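Local atomic coordinates of alpha-L-rhamnosidase (Streptomyces avermitilis, PDB entry 3W5M), a protein that hydrolyses terminal non-reducing alpha-L-rhamnose residues from citrus flavonoids and gum arabic, and binds L-rhamnose through a calcium-dependent carbohydrate-binding module. Residues T221-S225 and W268-D272; R310-V316 and V365-N370; R590-T594 and R621-L625; D810-A814 and H846-G850. All blocks are in the same frame, centred on the assembly; numbering follows the deposited sequence.

Interaction 1 of 4, residues T221-S225 and W268-D272; sequences TLAVS and WREPD
W268 brings the benzo rim of its indole up to strand 218-227. Its CZ3 meets the methyl group of A223, with CZ3 and CB 3.8 Å apart, while CH2 points edge-on at the backbone of V224 and S225. The small alanine lets the broad ring come this close to the strand.

R269 then folds back over its neighbour: its CG stands 3.5 Å above the centre of the W268 ring. Extended from CG to NE, the stem runs beside the strand and brings one face of the guanidinium over W268 CZ2. NH1 comes within 3.2 Å of A223 O, but its firm partner is S185 on the adjoining strand; NH2 bonds to A183 O. A water then joins NH2 to S225 OG, which lies 2.6 Å from that water. Arginine suits the place, for its long apolar stem covers the ring and its tip serves several acceptors. At the backbone, another water donates both to R269 O and to T221 O, bridging the two chains.

E270 contributes mainly its carbonyl oxygen, 4.0 Å from T221 CG2. At P271 the ring slants across T221, whose OG1 is 3.2 Å from P271 CA and is hydrogen-bonded to T162.

L222 and V224 point to strand 235-244 of the other sheet, while T221 and A223 point to the 268-272 loop, which covers the outer side of this sheet in the beta-jelly roll of CBM67.

Interaction 2 of 4, residues R310-V316 and V365-N370; sequences RLPHKKV and VRPGAN
An antiparallel beta bridge joins the end of strand 303-311 to the start of strand 368-377, with L311 and G368 as its hydrogen-bonded pair. L311 N donates to G368 O at 2.9 Å and nearly straight (168°), and L311 O accepts from G368 N in return. One residue along, the non-hydrogen-bonded pair R310 and A369 adds a CA-H...O contact from R310 CA to G368 O.

Beyond the bridge each segment crosses from one sheet of a beta-sandwich to the other: 310-316 leads on to strand 316-326, and 365-370 returns from strand 353-360. H313 is the centre of an inverse gamma turn, and its imidazole lies with one face over the P367-G368 peptide, ND1 3.4 Å from P367 CB. G368 has a positive phi, which favours glycine, and a CB there would approach the H313 ring.

N370 staples its own loop. With CG anti to the carbonyl carbon (chi1 -72°), the amide turns back to R366: OD1 takes the R366 N-H in plane, on a lone pair, while ND2 donates to R366 O at 2.9 Å and 172°. The same amide backs L311, whose CG lies 3.5 Å from ND2. An alanine here would probably leave the R366 amide and carbonyl without these mates and open a gap beside the leucine. L311 CD1 reaches V365 CB at 4.1 Å, and V365 CG2 meets V316 CG2 at 3.9 Å.

Interaction 3 of 4, residues R590-T594 and R621-L625; sequences RVMHT and RGNFL
H593, near the end of strand 587-594 in the concanavalin-like beta domain, packs against R621 in the last turn of helix 607-622, which belongs to the catalytic (alpha/alpha)6-barrel. Its CB sits 3.2 Å from R621 O at the helix end and somewhat farther from F624 O in the loop that follows. With CG between the backbone N and carbonyl carbon (chi1 51°), the imidazole stands up beside the arginine stem. One ring face receives R621 CB in a CH-pi contact, 4.0 Å from the centroid, and CD2 also touches R621 CG and CD. On the other branch ND1 donates to T594 O at 2.9 Å, near the ring plane, which fixes the rotation of the ring. At the tip, NE2 shares a water with R621 NH1, so the two polar ends are linked through water and not directly; the guanidinium, turned 87° from the imidazole, is hydrogen-bonded to T617 and makes a cation-pi contact with W618.

A leucine in its place would probably leave T594 O and the bridging water without their partner and free the arginine stem from its flat support.

A second water joins M592 O to R621 O, the latter bond being weak. L625 puts its CD1 methyl against M592 O, and T594 CG2 approaches the F624 ring at its edge. The direct backbone link is T594 N to F624 O, 2.9 Å long and almost straight at 174°.

Interaction 4 of 4, residues D810-A814 and H846-G850; sequences DTQSA and HLSTG
Q812 OE1 accepts the backbone N-H of S848 at 2.8 Å, the donor standing well above the carbonyl plane of the amide and the bond bent to 136°. The other end of the same amide makes a longer but straighter bond: NE2 donates to H846 O at 3.2 Å, at 172° and within the amide plane. Between them the two bonds fix the flip of the carboxamide, since its acceptor must face an N-H and its donor a carbonyl. Glutamine is suited to this, having both functions on an extended stem that, with CG anti to the carbonyl carbon (chi1 -70°), reaches from the helix to the loop. S848 OG lies against Q812 CG at 3.1 Å, but its hydrogen bond goes to D752.

Next along the helix, S813 OG touches T849 CG2 at 3.2 Å while bonding to D746, whose carboxylate also receives G850 N. T849 turns its hydroxyl to T854.

T811 is the N-cap of helix 812-820, its OG1 accepting from A814 N. The first turn of this capped helix, through Q812 and S813, holds the loop before helix 854-863 in the (alpha/alpha)6-barrel; G850, on that loop, lies about 8 Å from the side chain of the rhamnose-binding W695.

Overall arrangement
The four contacts follow one another along the chain without touching, and their setting ranges from surface to core. Interaction 2 is a surface contact at one end of a beta-sandwich, and it alone pairs strands. Interaction 1 is partly buried and covers a sheet of the carbohydrate-binding module with a loop, relying on aromatic and arginine packing plus bridging waters. Interactions 3 and 4 are buried, with centres 31 Å apart, and both involve the (alpha/alpha)6-barrel. Interaction 3 joins it to a beta domain close to the centre of the molecule, through a backbone hydrogen bond, a CH-pi contact and waters, whereas interaction 4 stays within the barrel and depends mainly on one carboxamide. Interactions 2 and 4 lie on opposite sides of the chain's centre.

Interaction 1 of 4, residues T221-S225 and W268-D272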
loop_
_atom_site.group_PDB
_atom_site.type_symbol
_atom_site.label_atom_id
_atom_site.label_comp_id
_atom_site.label_asym_id
_atom_site.label_seq_id
_atom_site.Cartn_x
_atom_site.Cartn_y
_atom_site.Cartn_z
ATOM N N THR A 221 -16.757 28.809 35.528
ATOM C CA THR A 221 -16.826 29.898 34.561
ATOM C C THR A 221 -16.172 29.467 33.259
ATOM O O THR A 221 -15.009 29.076 33.233
ATOM C CB THR A 221 -16.153 31.143 35.127
ATOM O OG1 THR A 221 -16.827 31.520 36.341
ATOM C CG2 THR A 221 -16.208 32.303 34.125
ATOM N N LEU A 222 -16.939 29.499 32.174
ATOM C CA LEU A 222 -16.428 29.171 30.847
ATOM C C LEU A 222 -16.260 30.506 30.155
ATOM O O LEU A 222 -17.079 31.419 30.350
ATOM C CB LEU A 222 -17.445 28.300 30.077
ATOM C CG LEU A 222 -18.055 27.161 30.920
ATOM C CD1 LEU A 222 -19.159 26.444 30.178
ATOM C CD2 LEU A 222 -16.951 26.175 31.307
ATOM N N ALA A 223 -15.193 30.632 29.378
ATOM C CA ALA A 223 -14.937 31.866 28.651
ATOM C C ALA A 223 -14.362 31.544 27.302
ATOM O O ALA A 223 -13.524 30.637 27.153
ATOM C CB ALA A 223 -13.996 32.772 29.455
ATOM N N VAL A 224 -14.780 32.299 26.289
ATOM C CA VAL A 224 -14.389 31.953 24.929
ATOM C C VAL A 224 -14.111 33.265 24.245
ATOM O O VAL A 224 -14.897 34.186 24.378
ATOM C CB VAL A 224 -15.554 31.225 24.199
ATOM C CG1 VAL A 224 -15.311 31.109 22.707
ATOM C CG2 VAL A 224 -15.729 29.833 24.765
ATOM N N SER A 225 -12.973 33.364 23.571
ATOM C CA SER A 225 -12.789 34.392 22.513
ATOM C C SER A 225 -12.994 33.703 21.166
ATOM O O SER A 225 -12.685 32.528 21.018
ATOM C CB SER A 225 -11.407 35.050 22.597
ATOM O OG SER A 225 -10.370 34.106 22.356
ATOM N N TRP A 268 -10.757 38.706 32.557
ATOM C CA TRP A 268 -12.069 38.431 31.933
ATOM C C TRP A 268 -12.381 36.958 31.799
ATOM O O TRP A 268 -13.544 36.597 31.561
ATOM C CB TRP A 268 -12.220 39.120 30.558
ATOM C CG TRP A 268 -11.449 38.449 29.467
ATOM C CD1 TRP A 268 -10.149 38.685 29.134
ATOM C CD2 TRP A 268 -11.928 37.446 28.542
ATOM N NE1 TRP A 268 -9.788 37.899 28.074
ATOM C CE2 TRP A 268 -10.846 37.112 27.705
ATOM C CE3 TRP A 268 -13.151 36.776 28.371
ATOM C CZ2 TRP A 268 -10.945 36.160 26.678
ATOM C CZ3 TRP A 268 -13.246 35.792 27.345
ATOM C CH2 TRP A 268 -12.149 35.511 26.517
ATOM N N ARG A 269 -11.360 36.100 31.904
ATOM C CA ARG A 269 -11.604 34.652 31.884
ATOM C C ARG A 269 -11.890 34.099 33.288
ATOM O O ARG A 269 -12.286 32.949 33.425
ATOM C CB ARG A 269 -10.461 33.889 31.218
ATOM C CG ARG A 269 -10.197 34.288 29.759
ATOM C CD ARG A 269 -9.164 33.390 29.104
ATOM N NE ARG A 269 -9.098 33.579 27.649
ATOM C CZ ARG A 269 -9.762 32.842 26.734
ATOM N NH1 ARG A 269 -10.576 31.860 27.089
ATOM N NH2 ARG A 269 -9.625 33.102 25.438
ATOM N N GLU A 270 -11.708 34.925 34.317
ATOM C CA GLU A 270 -11.786 34.417 35.711
ATOM C C GLU A 270 -13.191 34.402 36.271
ATOM O O GLU A 270 -14.046 35.203 35.846
ATOM C CB GLU A 270 -10.907 35.235 36.674
ATOM C CG GLU A 270 -9.484 35.479 36.225
ATOM C CD GLU A 270 -8.609 34.242 36.253
ATOM O OE1 GLU A 270 -9.028 33.210 36.813
ATOM O OE2 GLU A 270 -7.496 34.307 35.699
ATOM N N PRO A 271 -13.440 33.523 37.261
ATOM C CA PRO A 271 -14.759 33.468 37.865
ATOM C C PRO A 271 -15.348 34.807 38.320
ATOM O O PRO A 271 -16.533 35.048 38.065
ATOM C CB PRO A 271 -14.558 32.523 39.051
ATOM C CG PRO A 271 -13.526 31.567 38.556
ATOM C CD PRO A 271 -12.595 32.380 37.688
ATOM N N ASP A 272 -14.559 35.665 38.968
ATOM C CA ASP A 272 -15.155 36.830 39.649
ATOM C C ASP A 272 -15.173 38.141 38.855
ATOM O O ASP A 272 -15.437 39.218 39.407
ATOM C CB ASP A 272 -14.538 37.025 41.045
ATOM C CG ASP A 272 -15.077 36.022 42.067
ATOM O OD1 ASP A 272 -16.166 35.449 41.827
ATOM O OD2 ASP A 272 -14.411 35.816 43.118
HETATM O O HOH W 1 -12.592 30.499 32.142
HETATM O O HOH W 2 -8.368 35.214 23.503
#

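Interaction 2 of 4, residues R310-V316 and V365-N370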
loop_
_atom_site.group_PDB
_atom_site.type_symbol
_atom_site.label_atom_id
_atom_site.label_comp_id
_atom_site.label_asym_id
_atom_site.label_seq_id
_atom_site.Cartn_x
_atom_site.Cartn_y
_atom_site.Cartn_z
ATOM N N ARG A 310 -20.885 -21.640 24.365
ATOM C CA ARG A 310 -20.545 -22.958 24.861
ATOM C C ARG A 310 -20.443 -23.911 23.669
ATOM O O ARG A 310 -21.270 -23.862 22.753
ATOM C CB ARG A 310 -21.642 -23.391 25.847
ATOM C CG ARG A 310 -21.357 -24.614 26.705
ATOM C CD ARG A 310 -22.672 -25.257 27.155
ATOM N NE ARG A 310 -22.505 -26.233 28.234
ATOM C CZ ARG A 310 -23.445 -27.092 28.643
ATOM N NH1 ARG A 310 -24.643 -27.125 28.055
ATOM N NH2 ARG A 310 -23.187 -27.933 29.644
ATOM N N LEU A 311 -19.405 -24.738 23.653
ATOM C CA LEU A 311 -19.259 -25.788 22.658
ATOM C C LEU A 311 -19.388 -27.157 23.346
ATOM O O LEU A 311 -19.164 -27.254 24.558
ATOM C CB LEU A 311 -17.904 -25.675 21.947
ATOM C CG LEU A 311 -17.660 -24.425 21.088
ATOM C CD1 LEU A 311 -16.275 -24.482 20.458
ATOM C CD2 LEU A 311 -18.760 -24.278 20.049
ATOM N N PRO A 312 -19.745 -28.215 22.583
ATOM C CA PRO A 312 -19.869 -29.524 23.244
ATOM C C PRO A 312 -18.527 -30.134 23.642
ATOM O O PRO A 312 -17.494 -29.770 23.076
ATOM C CB PRO A 312 -20.550 -30.389 22.176
ATOM C CG PRO A 312 -20.152 -29.764 20.884
ATOM C CD PRO A 312 -20.119 -28.285 21.159
ATOM N N HIS A 313 -18.546 -31.060 24.605
ATOM C CA HIS A 313 -17.355 -31.849 24.944
ATOM C C HIS A 313 -17.229 -33.041 24.002
ATOM O O HIS A 313 -17.543 -34.182 24.370
ATOM C CB HIS A 313 -17.396 -32.331 26.406
ATOM C CG HIS A 313 -17.431 -31.218 27.404
ATOM N ND1 HIS A 313 -16.331 -30.857 28.154
ATOM C CD2 HIS A 313 -18.430 -30.378 27.767
ATOM C CE1 HIS A 313 -16.651 -29.839 28.935
ATOM N NE2 HIS A 313 -17.919 -29.531 28.722
ATOM N N LYS A 314 -16.801 -32.762 22.775
ATOM C CA LYS A 314 -16.546 -33.775 21.768
ATOM C C LYS A 314 -15.241 -33.434 21.134
ATOM O O LYS A 314 -14.827 -32.278 21.138
ATOM C CB LYS A 314 -17.574 -33.708 20.632
ATOM C CG LYS A 314 -18.983 -34.087 20.977
ATOM C CD LYS A 314 -19.800 -33.970 19.708
ATOM C CE LYS A 314 -21.272 -33.956 20.026
ATOM N NZ LYS A 314 -22.063 -33.811 18.772
ATOM N N LYS A 315 -14.630 -34.433 20.515
ATOM C CA LYS A 315 -13.381 -34.266 19.806
ATOM C C LYS A 315 -13.579 -33.385 18.546
ATOM O O LYS A 315 -14.413 -33.684 17.703
ATOM C CB LYS A 315 -12.824 -35.646 19.446
ATOM C CG LYS A 315 -11.625 -35.649 18.514
ATOM C CD LYS A 315 -10.386 -35.033 19.155
ATOM C CE LYS A 315 -9.151 -35.297 18.304
ATOM N NZ LYS A 315 -8.806 -36.746 18.273
ATOM N N VAL A 316 -12.813 -32.300 18.466
ATOM C CA VAL A 316 -12.831 -31.366 17.325
ATOM C C VAL A 316 -11.990 -31.941 16.207
ATOM O O VAL A 316 -10.843 -32.359 16.425
ATOM C CB VAL A 316 -12.275 -29.982 17.733
ATOM C CG1 VAL A 316 -12.142 -29.049 16.533
ATOM C CG2 VAL A 316 -13.138 -29.363 18.822
ATOM N N VAL A 365 -10.004 -23.696 19.886
ATOM C CA VAL A 365 -11.361 -23.883 20.413
ATOM C C VAL A 365 -11.316 -24.830 21.607
ATOM O O VAL A 365 -10.381 -25.612 21.718
ATOM C CB VAL A 365 -12.351 -24.420 19.356
ATOM C CG1 VAL A 365 -12.560 -23.387 18.256
ATOM C CG2 VAL A 365 -11.856 -25.722 18.761
ATOM N N ARG A 366 -12.323 -24.737 22.465
ATOM C CA ARG A 366 -12.389 -25.499 23.723
ATOM C C ARG A 366 -13.715 -26.206 23.899
ATOM O O ARG A 366 -14.747 -25.733 23.391
ATOM C CB ARG A 366 -12.238 -24.551 24.921
ATOM C CG ARG A 366 -10.926 -23.810 24.996
ATOM C CD ARG A 366 -10.950 -22.852 26.184
ATOM N NE ARG A 366 -9.684 -22.124 26.290
ATOM C CZ ARG A 366 -9.407 -21.189 27.199
ATOM N NH1 ARG A 366 -10.286 -20.859 28.143
ATOM N NH2 ARG A 366 -8.221 -20.602 27.172
ATOM N N PRO A 367 -13.708 -27.327 24.654
ATOM C CA PRO A 367 -14.966 -27.852 25.165
ATOM C C PRO A 367 -15.512 -26.885 26.183
ATOM O O PRO A 367 -14.746 -26.295 26.938
ATOM C CB PRO A 367 -14.553 -29.150 25.882
ATOM C CG PRO A 367 -13.083 -29.045 26.114
ATOM C CD PRO A 367 -12.574 -28.231 24.947
ATOM N N GLY A 368 -16.816 -26.718 26.223
ATOM C CA GLY A 368 -17.402 -25.824 27.191
ATOM C C GLY A 368 -17.219 -24.391 26.746
ATOM O O GLY A 368 -17.398 -24.071 25.566
ATOM N N ALA A 369 -16.822 -23.541 27.686
ATOM C CA ALA A 369 -16.911 -22.108 27.509
ATOM C C ALA A 369 -15.810 -21.541 26.620
ATOM O O ALA A 369 -14.621 -21.861 26.751
ATOM C CB ALA A 369 -16.958 -21.397 28.854
ATOM N N ASN A 370 -16.250 -20.690 25.703
ATOM C CA ASN A 370 -15.391 -20.083 24.697
ATOM C C ASN A 370 -15.726 -18.598 24.614
ATOM O O ASN A 370 -16.843 -18.188 24.956
ATOM C CB ASN A 370 -15.626 -20.722 23.322
ATOM C CG ASN A 370 -15.074 -22.126 23.211
ATOM O OD1 ASN A 370 -14.016 -22.336 22.631
ATOM N ND2 ASN A 370 -15.827 -23.115 23.720
HETATM O O HOH W 3 -15.927 -28.152 21.600
#

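Interaction 3 of 4, residues R590-T594 and R621-L625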
loop_
_atom_site.group_PDB
_atom_site.type_symbol
_atom_site.label_atom_id
_atom_site.label_comp_id
_atom_site.label_asym_id
_atom_site.label_seq_id
_atom_site.Cartn_x
_atom_site.Cartn_y
_atom_site.Cartn_z
ATOM N N ARG A 590 8.499 -2.185 13.319
ATOM C CA ARG A 590 7.937 -3.441 12.829
ATOM C C ARG A 590 7.554 -3.179 11.384
ATOM O O ARG A 590 6.631 -2.427 11.122
ATOM C CB ARG A 590 6.731 -3.871 13.660
ATOM C CG ARG A 590 7.110 -4.093 15.129
ATOM C CD ARG A 590 5.893 -4.435 15.988
ATOM N NE ARG A 590 4.894 -3.383 15.890
ATOM C CZ ARG A 590 3.566 -3.555 15.915
ATOM N NH1 ARG A 590 3.010 -4.766 16.061
ATOM N NH2 ARG A 590 2.781 -2.480 15.800
ATOM N N VAL A 591 8.327 -3.748 10.473
ATOM C CA VAL A 591 8.175 -3.513 9.022
ATOM C C VAL A 591 7.003 -4.366 8.506
ATOM O O VAL A 591 7.045 -5.593 8.629
ATOM C CB VAL A 591 9.464 -3.926 8.299
ATOM C CG1 VAL A 591 9.339 -3.781 6.776
ATOM C CG2 VAL A 591 10.642 -3.088 8.812
ATOM N N MET A 592 5.986 -3.710 7.933
ATOM C CA MET A 592 4.775 -4.371 7.457
ATOM C C MET A 592 4.575 -4.189 5.973
ATOM O O MET A 592 4.722 -3.084 5.488
ATOM C CB MET A 592 3.562 -3.757 8.133
ATOM C CG MET A 592 3.503 -4.088 9.600
ATOM S SD MET A 592 2.151 -3.196 10.409
ATOM C CE MET A 592 2.627 -3.508 12.123
ATOM N N HIS A 593 4.214 -5.273 5.281
ATOM C CA HIS A 593 3.857 -5.206 3.844
ATOM C C HIS A 593 3.153 -6.477 3.439
ATOM O O HIS A 593 2.982 -7.401 4.250
ATOM C CB HIS A 593 5.097 -4.940 2.936
ATOM C CG HIS A 593 6.259 -5.855 3.169
ATOM N ND1 HIS A 593 6.301 -7.154 2.700
ATOM C CD2 HIS A 593 7.466 -5.627 3.752
ATOM C CE1 HIS A 593 7.463 -7.699 3.026
ATOM N NE2 HIS A 593 8.190 -6.790 3.655
ATOM N N THR A 594 2.688 -6.519 2.190
ATOM C CA THR A 594 2.119 -7.750 1.668
ATOM C C THR A 594 3.013 -8.990 1.895
ATOM O O THR A 594 4.248 -8.931 1.754
ATOM C CB THR A 594 1.726 -7.597 0.185
ATOM O OG1 THR A 594 0.983 -8.761 -0.226
ATOM C CG2 THR A 594 2.928 -7.427 -0.697
ATOM N N ARG A 621 8.861 -2.454 -1.068
ATOM C CA ARG A 621 8.139 -3.086 0.050
ATOM C C ARG A 621 7.371 -2.063 0.882
ATOM O O ARG A 621 6.278 -2.357 1.399
ATOM C CB ARG A 621 9.069 -3.962 0.892
ATOM C CG ARG A 621 9.871 -3.234 1.955
ATOM C CD ARG A 621 10.815 -4.209 2.624
ATOM N NE ARG A 621 12.048 -4.379 1.848
ATOM C CZ ARG A 621 13.076 -5.151 2.208
ATOM N NH1 ARG A 621 13.029 -5.873 3.330
ATOM N NH2 ARG A 621 14.168 -5.210 1.443
ATOM N N GLY A 622 7.912 -0.856 0.993
ATOM C CA GLY A 622 7.247 0.189 1.767
ATOM C C GLY A 622 5.914 0.607 1.167
ATOM O O GLY A 622 5.005 1.087 1.861
ATOM N N ASN A 623 5.799 0.434 -0.145
ATOM C CA ASN A 623 4.590 0.852 -0.832
ATOM C C ASN A 623 3.727 -0.298 -1.341
ATOM O O ASN A 623 2.843 -0.092 -2.211
ATOM C CB ASN A 623 5.001 1.724 -2.018
ATOM C CG ASN A 623 5.403 3.110 -1.583
ATOM O OD1 ASN A 623 4.551 3.915 -1.224
ATOM N ND2 ASN A 623 6.706 3.383 -1.578
ATOM N N PHE A 624 3.999 -1.507 -0.866
ATOM C CA PHE A 624 3.202 -2.668 -1.267
ATOM C C PHE A 624 2.416 -3.113 -0.021
ATOM O O PHE A 624 2.623 -4.198 0.496
ATOM C CB PHE A 624 4.104 -3.778 -1.806
ATOM C CG PHE A 624 4.272 -3.762 -3.311
ATOM C CD1 PHE A 624 4.322 -2.557 -4.014
ATOM C CD2 PHE A 624 4.409 -4.970 -4.023
ATOM C CE1 PHE A 624 4.489 -2.547 -5.404
ATOM C CE2 PHE A 624 4.571 -4.960 -5.397
ATOM C CZ PHE A 624 4.621 -3.752 -6.085
ATOM N N LEU A 625 1.523 -2.245 0.455
ATOM C CA LEU A 625 0.632 -2.505 1.598
ATOM C C LEU A 625 -0.815 -2.376 1.136
ATOM O O LEU A 625 -1.331 -1.270 1.009
ATOM C CB LEU A 625 0.869 -1.504 2.733
ATOM C CG LEU A 625 1.855 -1.781 3.845
ATOM C CD1 LEU A 625 3.260 -1.434 3.310
ATOM C CD2 LEU A 625 1.510 -0.914 5.066
HETATM O O HOH W 4 7.025 -2.143 4.286
HETATM O O HOH W 5 10.920 -6.849 4.838
#

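Interaction 4 of 4, residues D810-A814 and H846-G850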
loop_
_atom_site.group_PDB
_atom_site.type_symbol
_atom_site.label_atom_id
_atom_site.label_comp_id
_atom_site.label_asym_id
_atom_site.label_seq_id
_atom_site.Cartn_x
_atom_site.Cartn_y
_atom_site.Cartn_z
ATOM N N ASP A 810 12.506 18.080 -28.262
ATOM C CA ASP A 810 13.939 17.857 -28.232
ATOM C C ASP A 810 14.430 17.596 -26.799
ATOM O O ASP A 810 15.508 18.047 -26.404
ATOM C CB ASP A 810 14.669 19.043 -28.907
ATOM C CG ASP A 810 16.104 18.718 -29.301
ATOM O OD1 ASP A 810 16.375 17.582 -29.740
ATOM O OD2 ASP A 810 16.978 19.612 -29.178
ATOM N N THR A 811 13.634 16.837 -26.037
ATOM C CA THR A 811 13.990 16.458 -24.677
ATOM C C THR A 811 14.574 15.055 -24.633
ATOM O O THR A 811 14.361 14.265 -25.554
ATOM C CB THR A 811 12.772 16.531 -23.730
ATOM O OG1 THR A 811 11.735 15.662 -24.193
ATOM C CG2 THR A 811 12.227 17.954 -23.646
ATOM N N GLN A 812 15.306 14.742 -23.565
ATOM C CA GLN A 812 15.818 13.389 -23.367
ATOM C C GLN A 812 14.640 12.388 -23.423
ATOM O O GLN A 812 14.711 11.374 -24.134
ATOM C CB GLN A 812 16.596 13.278 -22.045
ATOM C CG GLN A 812 17.931 14.010 -22.031
ATOM C CD GLN A 812 18.783 13.664 -20.825
ATOM O OE1 GLN A 812 18.536 12.674 -20.149
ATOM N NE2 GLN A 812 19.795 14.484 -20.550
ATOM N N SER A 813 13.557 12.703 -22.710
ATOM C CA SER A 813 12.370 11.835 -22.660
ATOM C C SER A 813 11.654 11.683 -23.990
ATOM O O SER A 813 11.154 10.600 -24.278
ATOM C CB SER A 813 11.387 12.290 -21.579
ATOM O OG SER A 813 11.901 11.910 -20.333
ATOM N N ALA A 814 11.641 12.746 -24.804
ATOM C CA ALA A 814 11.089 12.697 -26.164
ATOM C C ALA A 814 11.750 11.616 -27.017
ATOM O O ALA A 814 11.063 10.919 -27.768
ATOM C CB ALA A 814 11.186 14.055 -26.861
ATOM N N HIS A 846 24.532 13.748 -17.393
ATOM C CA HIS A 846 23.441 13.574 -16.424
ATOM C C HIS A 846 22.136 13.372 -17.172
ATOM O O HIS A 846 21.911 13.951 -18.233
ATOM C CB HIS A 846 23.267 14.790 -15.487
ATOM C CG HIS A 846 24.410 15.012 -14.541
ATOM N ND1 HIS A 846 25.563 15.670 -14.911
ATOM C CD2 HIS A 846 24.564 14.690 -13.234
ATOM C CE1 HIS A 846 26.388 15.723 -13.880
ATOM N NE2 HIS A 846 25.806 15.140 -12.847
ATOM N N LEU A 847 21.264 12.553 -16.597
ATOM C CA LEU A 847 19.923 12.407 -17.119
ATOM C C LEU A 847 19.102 13.676 -16.893
ATOM O O LEU A 847 19.452 14.511 -16.070
ATOM C CB LEU A 847 19.233 11.192 -16.459
ATOM C CG LEU A 847 19.003 11.184 -14.941
ATOM C CD1 LEU A 847 17.789 12.034 -14.554
ATOM C CD2 LEU A 847 18.821 9.748 -14.490
ATOM N N SER A 848 17.996 13.810 -17.601
ATOM C CA SER A 848 17.085 14.905 -17.342
ATOM C C SER A 848 15.639 14.419 -17.285
ATOM O O SER A 848 14.698 15.209 -17.189
ATOM C CB SER A 848 17.232 15.970 -18.423
ATOM O OG SER A 848 16.630 15.489 -19.601
ATOM N N THR A 849 15.469 13.109 -17.334
ATOM C CA THR A 849 14.136 12.512 -17.484
ATOM C C THR A 849 13.321 12.525 -16.182
ATOM O O THR A 849 13.903 12.374 -15.101
ATOM C CB THR A 849 14.276 11.045 -17.945
ATOM O OG1 THR A 849 15.241 10.373 -17.125
ATOM C CG2 THR A 849 14.806 11.014 -19.379
ATOM N N GLY A 850 12.003 12.639 -16.313
ATOM C CA GLY A 850 11.035 12.449 -15.194
ATOM C C GLY A 850 10.486 11.017 -15.060
ATOM O O GLY A 850 11.149 10.057 -15.455
#